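Local atomic coordinates of lipolytic enzyme, G-D-S-L family (Bacteroides thetaiotaomicron, PDB entry 7BR2), a protein that metabolises the drug diltiazem as a gut microbial serine esterase of the SGNH (GDSL) hydrolase family. Residues A[16-21]-A[49-54]; A[138-143]-A[203-208]. All coordinates share one frame; numbering follows the deposited sequence.

Contact 1: A[16-21]-A[49-54]; sequences FKEGDR and NMPIRV
The side chains of Arg21 and Arg53 run alongside each other in the same direction, on one face of the parallel sheet where strand 21-26 pairs with the edge strand 53-58. Their guanidinium planes are 35° apart, and Arg21 NH1 comes 3.9 Å from Arg53 CD. Arg21 NH2 bonds to Lys78 O, and Arg53 NH2 forms a salt bridge with Asp428. Phe16 and Ile52 cross at about a right angle, with Phe16 CD2 4.0 Å from Ile52 CD1. Met50 has CG anti to the backbone N and then bends at chi3 (62°), which brings its CE to 3.4 Å from Phe16 O. Its CG lies against the backbone N of Glu18. A type II turn runs from Lys17 to Asp20, and from it Gly19 N gives a nearly straight bond of 2.9 Å to Pro51 O. Arg53 N reaches Asp20 O at 3.1 Å, from above the carbonyl plane. Asp20 OD2 takes the N-H of Lys17 at 2.8 Å, and its OD1 bonds to Thr81. Both bonds between the segments are backbone to backbone and depend little on side-chain identity. The like charges, Arg21 NH1 and Arg53 NE 4.7 Å apart, are probably eased by Lys78 O and Asp428.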
ATOM      1  N   PHE A  16       9.981   8.613  -2.158  1.00 34.37           N
ATOM      2  CA  PHE A  16      10.889   8.353  -1.048  1.00 34.40           C
ATOM      3  C   PHE A  16      12.291   8.063  -1.593  1.00 35.12           C
ATOM      4  O   PHE A  16      12.454   7.545  -2.704  1.00 33.81           O
ATOM      5  CB  PHE A  16      10.376   7.169  -0.209  1.00 34.62           C
ATOM      6  CG  PHE A  16       8.942   7.322   0.272  1.00 28.65           C
ATOM      7  CD1 PHE A  16       8.485   8.529   0.759  1.00 31.69           C
ATOM      8  CD2 PHE A  16       8.056   6.246   0.228  1.00 30.11           C
ATOM      9  CE1 PHE A  16       7.167   8.671   1.204  1.00 33.68           C
ATOM     10  CE2 PHE A  16       6.732   6.381   0.674  1.00 27.10           C
ATOM     11  CZ  PHE A  16       6.290   7.599   1.158  1.00 24.50           C
ATOM     12  N   LYS A  17      13.313   8.403  -0.808  1.00 33.93           N
ATOM     13  CA  LYS A  17      14.709   8.179  -1.195  1.00 34.01           C
ATOM     14  C   LYS A  17      15.423   7.400  -0.088  1.00 35.94           C
ATOM     15  O   LYS A  17      14.856   7.148   0.978  1.00 33.02           O
ATOM     16  CB  LYS A  17      15.447   9.491  -1.499  1.00 35.29           C
ATOM     17  CG  LYS A  17      15.715  10.348  -0.273  1.00 42.31           C
ATOM     18  CD  LYS A  17      16.441  11.656  -0.646  1.00 49.01           C
ATOM     19  CE  LYS A  17      16.688  12.569   0.575  1.00 53.92           C
ATOM     20  NZ  LYS A  17      17.652  11.995   1.575  1.00 54.11           N
ATOM     21  N   GLU A  18      16.676   7.009  -0.346  1.00 33.52           N
ATOM     22  CA  GLU A  18      17.402   6.133   0.572  1.00 29.41           C
ATOM     23  C   GLU A  18      17.390   6.686   1.989  1.00 35.64           C
ATOM     24  O   GLU A  18      17.618   7.873   2.204  1.00 33.66           O
ATOM     25  CB  GLU A  18      18.841   5.927   0.101  1.00 29.37           C
ATOM     26  CG  GLU A  18      19.668   5.002   1.013  1.00 36.98           C
ATOM     27  CD  GLU A  18      20.523   5.729   2.061  1.00 41.97           C
ATOM     28  OE1 GLU A  18      20.723   5.179   3.172  1.00 47.02           O
ATOM     29  OE2 GLU A  18      20.975   6.859   1.792  1.00 46.41           O
ATOM     30  N   GLY A  19      17.074   5.823   2.954  1.00 31.87           N
ATOM     31  CA  GLY A  19      17.095   6.218   4.345  1.00 31.07           C
ATOM     32  C   GLY A  19      15.833   6.868   4.874  1.00 31.48           C
ATOM     33  O   GLY A  19      15.796   7.234   6.055  1.00 32.01           O
ATOM     34  N   ASP A  20      14.807   7.041   4.043  1.00 29.91           N
ATOM     35  CA  ASP A  20      13.567   7.662   4.489  1.00 28.80           C
ATOM     36  C   ASP A  20      12.868   6.785   5.528  1.00 29.34           C
ATOM     37  O   ASP A  20      13.041   5.565   5.577  1.00 24.61           O
ATOM     38  CB  ASP A  20      12.641   7.911   3.293  1.00 29.27           C
ATOM     39  CG  ASP A  20      12.709   9.347   2.773  1.00 35.93           C
ATOM     40  OD1 ASP A  20      13.060  10.262   3.554  1.00 34.34           O
ATOM     41  OD2 ASP A  20      12.453   9.550   1.561  1.00 30.07           O
ATOM     42  N   ARG A  21      12.122   7.441   6.401  1.00 26.83           N
ATOM     43  CA  ARG A  21      11.240   6.799   7.369  1.00 27.98           C
ATOM     44  C   ARG A  21       9.851   7.384   7.122  1.00 27.23           C
ATOM     45  O   ARG A  21       9.550   8.497   7.568  1.00 31.96           O
ATOM     46  CB  ARG A  21      11.738   7.038   8.791  1.00 29.51           C
ATOM     47  CG  ARG A  21      13.167   6.533   9.029  1.00 24.85           C
ATOM     48  CD  ARG A  21      13.749   7.046  10.343  1.00 29.40           C
ATOM     49  NE  ARG A  21      13.030   6.542  11.521  1.00 26.22           N
ATOM     50  CZ  ARG A  21      13.132   5.302  12.002  1.00 29.43           C
ATOM     51  NH1 ARG A  21      13.910   4.396  11.404  1.00 26.63           N
ATOM     52  NH2 ARG A  21      12.442   4.959  13.080  1.00 23.29           N
ATOM     53  N   ASN A  49      18.194  -1.389  -4.265  1.00 35.97           N
ATOM     54  CA  ASN A  49      19.394  -0.866  -3.638  1.00 33.18           C
ATOM     55  C   ASN A  49      19.136   0.440  -2.909  1.00 30.14           C
ATOM     56  O   ASN A  49      20.089   1.115  -2.510  1.00 32.88           O
ATOM     57  CB  ASN A  49      20.500  -0.662  -4.673  1.00 33.37           C
ATOM     58  CG  ASN A  49      20.801  -1.922  -5.469  1.00 39.74           C
ATOM     59  OD1 ASN A  49      21.267  -2.922  -4.926  1.00 45.44           O
ATOM     60  ND2 ASN A  49      20.566  -1.863  -6.779  1.00 40.27           N
ATOM     61  N   MET A  50      17.873   0.812  -2.715  1.00 29.58           N
ATOM     62  CA  MET A  50      17.510   2.068  -2.063  1.00 30.20           C
ATOM     63  C   MET A  50      16.642   1.758  -0.844  1.00 31.90           C
ATOM     64  O   MET A  50      15.417   1.936  -0.879  1.00 29.25           O
ATOM     65  CB  MET A  50      16.784   2.994  -3.037  1.00 26.10           C
ATOM     66  CG  MET A  50      16.704   4.417  -2.569  1.00 31.47           C
ATOM     67  SD  MET A  50      15.564   5.408  -3.546  1.00 35.55           S
ATOM     68  CE  MET A  50      14.019   4.572  -3.239  1.00 26.52           C
ATOM     69  N   PRO A  51      17.241   1.277   0.251  1.00 33.81           N
ATOM     70  CA  PRO A  51      16.422   0.857   1.398  1.00 28.85           C
ATOM     71  C   PRO A  51      15.712   2.033   2.040  1.00 29.23           C
ATOM     72  O   PRO A  51      16.282   3.111   2.221  1.00 28.20           O
ATOM     73  CB  PRO A  51      17.435   0.226   2.362  1.00 28.78           C
ATOM     74  CG  PRO A  51      18.736   0.819   1.990  1.00 38.26           C
ATOM     75  CD  PRO A  51      18.677   1.052   0.491  1.00 35.29           C
ATOM     76  N   ILE A  52      14.447   1.806   2.377  1.00 29.43           N
ATOM     77  CA  ILE A  52      13.625   2.745   3.110  1.00 30.09           C
ATOM     78  C   ILE A  52      12.917   1.967   4.217  1.00 31.25           C
ATOM     79  O   ILE A  52      13.000   0.739   4.288  1.00 27.15           O
ATOM     80  CB  ILE A  52      12.591   3.445   2.205  1.00 29.93           C
ATOM     81  CG1 ILE A  52      11.559   2.422   1.711  1.00 27.35           C
ATOM     82  CG2 ILE A  52      13.289   4.084   1.008  1.00 25.85           C
ATOM     83  CD1 ILE A  52      10.302   3.039   1.199  1.00 28.02           C
ATOM     84  N   ARG A  53      12.150   2.692   5.030  1.00 28.19           N
ATOM     85  CA  ARG A  53      11.340   2.094   6.085  1.00 31.72           C
ATOM     86  C   ARG A  53       9.979   2.764   6.082  1.00 28.86           C
ATOM     87  O   ARG A  53       9.893   3.991   6.102  1.00 56.58           O
ATOM     88  CB  ARG A  53      11.990   2.234   7.465  1.00 31.07           C
ATOM     89  CG  ARG A  53      12.923   1.095   7.784  1.00 37.93           C
ATOM     90  CD  ARG A  53      13.765   1.356   9.031  1.00 38.59           C
ATOM     91  NE  ARG A  53      14.773   0.311   9.159  1.00 42.86           N
ATOM     92  CZ  ARG A  53      14.536  -0.877   9.703  1.00 42.69           C
ATOM     93  NH1 ARG A  53      13.325  -1.170  10.179  1.00 41.13           N
ATOM     94  NH2 ARG A  53      15.503  -1.776   9.757  1.00 49.52           N
ATOM     95  N   VAL A  54       8.934   1.947   5.996  1.00 28.93           N
ATOM     96  CA  VAL A  54       7.549   2.383   6.096  1.00 29.14           C
ATOM     97  C   VAL A  54       6.986   1.934   7.443  1.00 28.68           C
ATOM     98  O   VAL A  54       7.306   0.844   7.930  1.00 27.09           O
ATOM     99  CB  VAL A  54       6.739   1.821   4.916  1.00 23.26           C
ATOM    100  CG1 VAL A  54       5.263   2.176   5.031  1.00 25.61           C
ATOM    101  CG2 VAL A  54       7.330   2.365   3.624  1.00 28.89           C
TER

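Contact 2: A[138-143]-A[203-208]; sequences SPYDET and NDRIHP
The loop that carries His207 and Asp204, probably the histidine and acid of the SGNH catalytic triad with Ser28, packs here on the loop after strand 131-136. Asp204 grips this loop from within. Its OD1 takes the backbone N-H groups of Ile206, closing an Asx turn, and of His207. Its OD2 uses the syn lone pair to accept from His207 ND1 at 2.6 Å, in the ring plane, and His207 NE2 bonds to Ser28 OG. Arg205 and Asp141 join the loops by two bonds. Asp141 N meets a lone pair of Arg205 O at 3.1 Å, and Arg205 NE reaches Asp141 O at 2.7 Å, nearly along the C=O axis. The Arg205 chain bends at chi3 (107°) and passes Tyr140 obliquely, its CD 3.4 Å from Tyr140 OH. That hydroxyl bonds to Phe152 N. An alanine at Arg205 would lose the NE bond and the chain beside Tyr140, and would probably loosen the hold between the loops next to Asp204. Ile206 CG1 meets the Tyr140 ring at its edge, 3.5 Å from Tyr140 CD1. A water accepts from Ser138 OG at 2.7 Å and donates to Pro139 O and, at 3.0 Å, to Ile206 O.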
ATOM      1  N   SER A 138      -9.506   7.410   1.584  1.00 36.52           N
ATOM      2  CA  SER A 138     -10.394   6.651   0.728  1.00 37.23           C
ATOM      3  C   SER A 138     -11.852   6.922   1.120  1.00 39.65           C
ATOM      4  O   SER A 138     -12.139   7.303   2.255  1.00 41.98           O
ATOM      5  CB  SER A 138     -10.056   5.157   0.829  1.00 35.71           C
ATOM      6  OG  SER A 138     -10.018   4.722   2.176  1.00 36.57           O
ATOM      7  N   PRO A 139     -12.797   6.718   0.204  1.00 46.01           N
ATOM      8  CA  PRO A 139     -14.155   7.224   0.423  1.00 43.91           C
ATOM      9  C   PRO A 139     -15.087   6.226   1.098  1.00 41.75           C
ATOM     10  O   PRO A 139     -14.836   5.021   1.146  1.00 39.84           O
ATOM     11  CB  PRO A 139     -14.630   7.509  -1.008  1.00 48.79           C
ATOM     12  CG  PRO A 139     -13.990   6.390  -1.808  1.00 43.59           C
ATOM     13  CD  PRO A 139     -12.653   6.109  -1.137  1.00 37.93           C
ATOM     14  N   TYR A 140     -16.184   6.765   1.630  1.00 38.43           N
ATOM     15  CA  TYR A 140     -17.343   5.952   1.980  1.00 42.62           C
ATOM     16  C   TYR A 140     -18.178   5.739   0.720  1.00 47.13           C
ATOM     17  O   TYR A 140     -18.653   6.708   0.113  1.00 52.57           O
ATOM     18  CB  TYR A 140     -18.171   6.623   3.072  1.00 40.33           C
ATOM     19  CG  TYR A 140     -19.408   5.842   3.456  1.00 44.61           C
ATOM     20  CD1 TYR A 140     -19.331   4.750   4.311  1.00 43.19           C
ATOM     21  CD2 TYR A 140     -20.654   6.183   2.945  1.00 44.97           C
ATOM     22  CE1 TYR A 140     -20.463   4.026   4.656  1.00 40.35           C
ATOM     23  CE2 TYR A 140     -21.798   5.460   3.289  1.00 46.85           C
ATOM     24  CZ  TYR A 140     -21.695   4.386   4.140  1.00 42.03           C
ATOM     25  OH  TYR A 140     -22.828   3.671   4.483  1.00 45.95           O
ATOM     26  N   ASP A 141     -18.340   4.484   0.305  1.00 48.26           N
ATOM     27  CA  ASP A 141     -18.990   4.189  -0.972  1.00 48.79           C
ATOM     28  C   ASP A 141     -20.506   4.232  -0.802  1.00 45.61           C
ATOM     29  O   ASP A 141     -21.119   3.266  -0.349  1.00 43.97           O
ATOM     30  CB  ASP A 141     -18.558   2.829  -1.492  1.00 45.45           C
ATOM     31  CG  ASP A 141     -19.021   2.585  -2.908  1.00 52.32           C
ATOM     32  OD1 ASP A 141     -19.791   3.418  -3.446  1.00 44.22           O
ATOM     33  OD2 ASP A 141     -18.643   1.539  -3.468  1.00 52.86           O
ATOM     34  N   GLU A 142     -21.119   5.330  -1.239  1.00 51.88           N
ATOM     35  CA  GLU A 142     -22.557   5.540  -1.111  1.00 52.57           C
ATOM     36  C   GLU A 142     -23.375   4.915  -2.235  1.00 54.98           C
ATOM     37  O   GLU A 142     -24.579   4.709  -2.061  1.00 55.32           O
ATOM     38  CB  GLU A 142     -22.836   7.046  -1.092  1.00 45.07           C
ATOM     39  CG  GLU A 142     -22.256   7.797   0.084  1.00 50.79           C
ATOM     40  CD  GLU A 142     -22.431   9.308  -0.047  1.00 56.59           C
ATOM     41  OE1 GLU A 142     -22.961   9.768  -1.085  1.00 65.01           O
ATOM     42  OE2 GLU A 142     -22.147  10.027   0.931  1.00 50.66           O
ATOM     43  N   THR A 143     -22.745   4.561  -3.358  1.00 54.05           N
ATOM     44  CA  THR A 143     -23.466   4.167  -4.560  1.00 54.50           C
ATOM     45  C   THR A 143     -23.497   2.659  -4.798  1.00 53.10           C
ATOM     46  O   THR A 143     -24.358   2.184  -5.545  1.00 56.25           O
ATOM     47  CB  THR A 143     -22.867   4.893  -5.777  1.00 51.90           C
ATOM     48  OG1 THR A 143     -21.506   4.486  -5.986  1.00 49.66           O
ATOM     49  CG2 THR A 143     -22.884   6.392  -5.545  1.00 47.31           C
ATOM     50  N   ASN A 203     -16.788  -4.949   2.315  1.00 51.01           N
ATOM     51  CA  ASN A 203     -18.147  -5.424   2.570  1.00 50.65           C
ATOM     52  C   ASN A 203     -19.032  -4.383   3.247  1.00 51.27           C
ATOM     53  O   ASN A 203     -20.257  -4.528   3.218  1.00 50.77           O
ATOM     54  CB  ASN A 203     -18.113  -6.696   3.431  1.00 50.22           C
ATOM     55  CG  ASN A 203     -16.891  -7.577   3.148  1.00 59.93           C
ATOM     56  OD1 ASN A 203     -16.519  -7.805   1.995  1.00 64.24           O
ATOM     57  ND2 ASN A 203     -16.279  -8.094   4.210  1.00 64.17           N
ATOM     58  N   ASP A 204     -18.456  -3.342   3.856  1.00 44.77           N
ATOM     59  CA  ASP A 204     -19.226  -2.423   4.684  1.00 39.65           C
ATOM     60  C   ASP A 204     -19.180  -0.991   4.172  1.00 41.38           C
ATOM     61  O   ASP A 204     -19.582  -0.069   4.900  1.00 40.80           O
ATOM     62  CB  ASP A 204     -18.741  -2.457   6.139  1.00 43.91           C
ATOM     63  CG  ASP A 204     -17.297  -1.982   6.296  1.00 41.96           C
ATOM     64  OD1 ASP A 204     -16.649  -1.613   5.286  1.00 43.84           O
ATOM     65  OD2 ASP A 204     -16.806  -1.966   7.443  1.00 45.05           O
ATOM     66  N   ARG A 205     -18.681  -0.775   2.957  1.00 35.74           N
ATOM     67  CA  ARG A 205     -18.574   0.527   2.311  1.00 41.94           C
ATOM     68  C   ARG A 205     -17.492   1.405   2.933  1.00 46.04           C
ATOM     69  O   ARG A 205     -17.284   2.546   2.467  1.00 41.01           O
ATOM     70  CB  ARG A 205     -19.904   1.292   2.333  1.00 44.99           C
ATOM     71  CG  ARG A 205     -21.109   0.430   1.979  1.00 41.16           C
ATOM     72  CD  ARG A 205     -22.393   1.219   2.107  1.00 43.50           C
ATOM     73  NE  ARG A 205     -22.903   1.512   0.781  1.00 55.15           N
ATOM     74  CZ  ARG A 205     -23.850   0.827   0.161  1.00 49.96           C
ATOM     75  NH1 ARG A 205     -24.204   1.207  -1.049  1.00 53.67           N
ATOM     76  NH2 ARG A 205     -24.465  -0.194   0.752  1.00 55.15           N
ATOM     77  N   ILE A 206     -16.797   0.921   3.967  1.00 41.51           N
ATOM     78  CA  ILE A 206     -15.876   1.719   4.768  1.00 39.15           C
ATOM     79  C   ILE A 206     -14.450   1.196   4.663  1.00 38.62           C
ATOM     80  O   ILE A 206     -13.517   1.952   4.375  1.00 36.21           O
ATOM     81  CB  ILE A 206     -16.324   1.763   6.244  1.00 41.03           C
ATOM     82  CG1 ILE A 206     -17.722   2.374   6.350  1.00 41.99           C
ATOM     83  CG2 ILE A 206     -15.274   2.458   7.114  1.00 35.26           C
ATOM     84  CD1 ILE A 206     -18.384   2.139   7.690  1.00 41.78           C
ATOM     85  N   HIS A 207     -14.262  -0.107   4.899  1.00 35.14           N
ATOM     86  CA  HIS A 207     -12.945  -0.704   5.030  1.00 35.30           C
ATOM     87  C   HIS A 207     -12.587  -1.459   3.757  1.00 33.27           C
ATOM     88  O   HIS A 207     -13.118  -2.550   3.521  1.00 36.44           O
ATOM     89  CB  HIS A 207     -12.915  -1.637   6.245  1.00 33.44           C
ATOM     90  CG  HIS A 207     -13.228  -0.937   7.533  1.00 35.25           C
ATOM     91  ND1 HIS A 207     -14.478  -0.962   8.114  1.00 34.64           N
ATOM     92  CD2 HIS A 207     -12.460  -0.144   8.323  1.00 33.00           C
ATOM     93  CE1 HIS A 207     -14.459  -0.238   9.221  1.00 39.24           C
ATOM     94  NE2 HIS A 207     -13.248   0.275   9.367  1.00 31.62           N
ATOM     95  N   PRO A 208     -11.697  -0.934   2.913  1.00 38.07           N
ATOM     96  CA  PRO A 208     -11.330  -1.639   1.677  1.00 31.41           C
ATOM     97  C   PRO A 208     -10.686  -2.991   1.932  1.00 33.53           C
ATOM     98  O   PRO A 208      -9.951  -3.185   2.902  1.00 36.50           O
ATOM     99  CB  PRO A 208     -10.337  -0.685   1.004  1.00 31.89           C
ATOM    100  CG  PRO A 208     -10.635   0.658   1.577  1.00 32.94           C
ATOM    101  CD  PRO A 208     -11.067   0.398   3.000  1.00 34.37           C
TER
HETATM  102  O   HOH W   1     -12.574   3.925   2.365  1.00 39.11           O

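Contacts 1 and 2 lie on opposite sides of the centre of the chain. Their centres are 31 Å apart, and their nearest atoms are about 16 Å apart. Both belong to the SGNH hydrolase fold, and both segments of contact 1 precede those of contact 2 in the sequence. Residues 16-21 and 49-54 lead into two neighbouring parallel strands, 21-26 and 53-58. Residues 138-143 follow strand 131-136 of the same sheet. Strand 21-26 runs from contact 1 towards Ser28, which bonds to His207 in contact 2. The probable active site therefore belongs with contact 2, whereas contact 1 joins the N-terminal ends of strands 21-26 and 53-58, with no atom nearer than about 16 Å to contact 2.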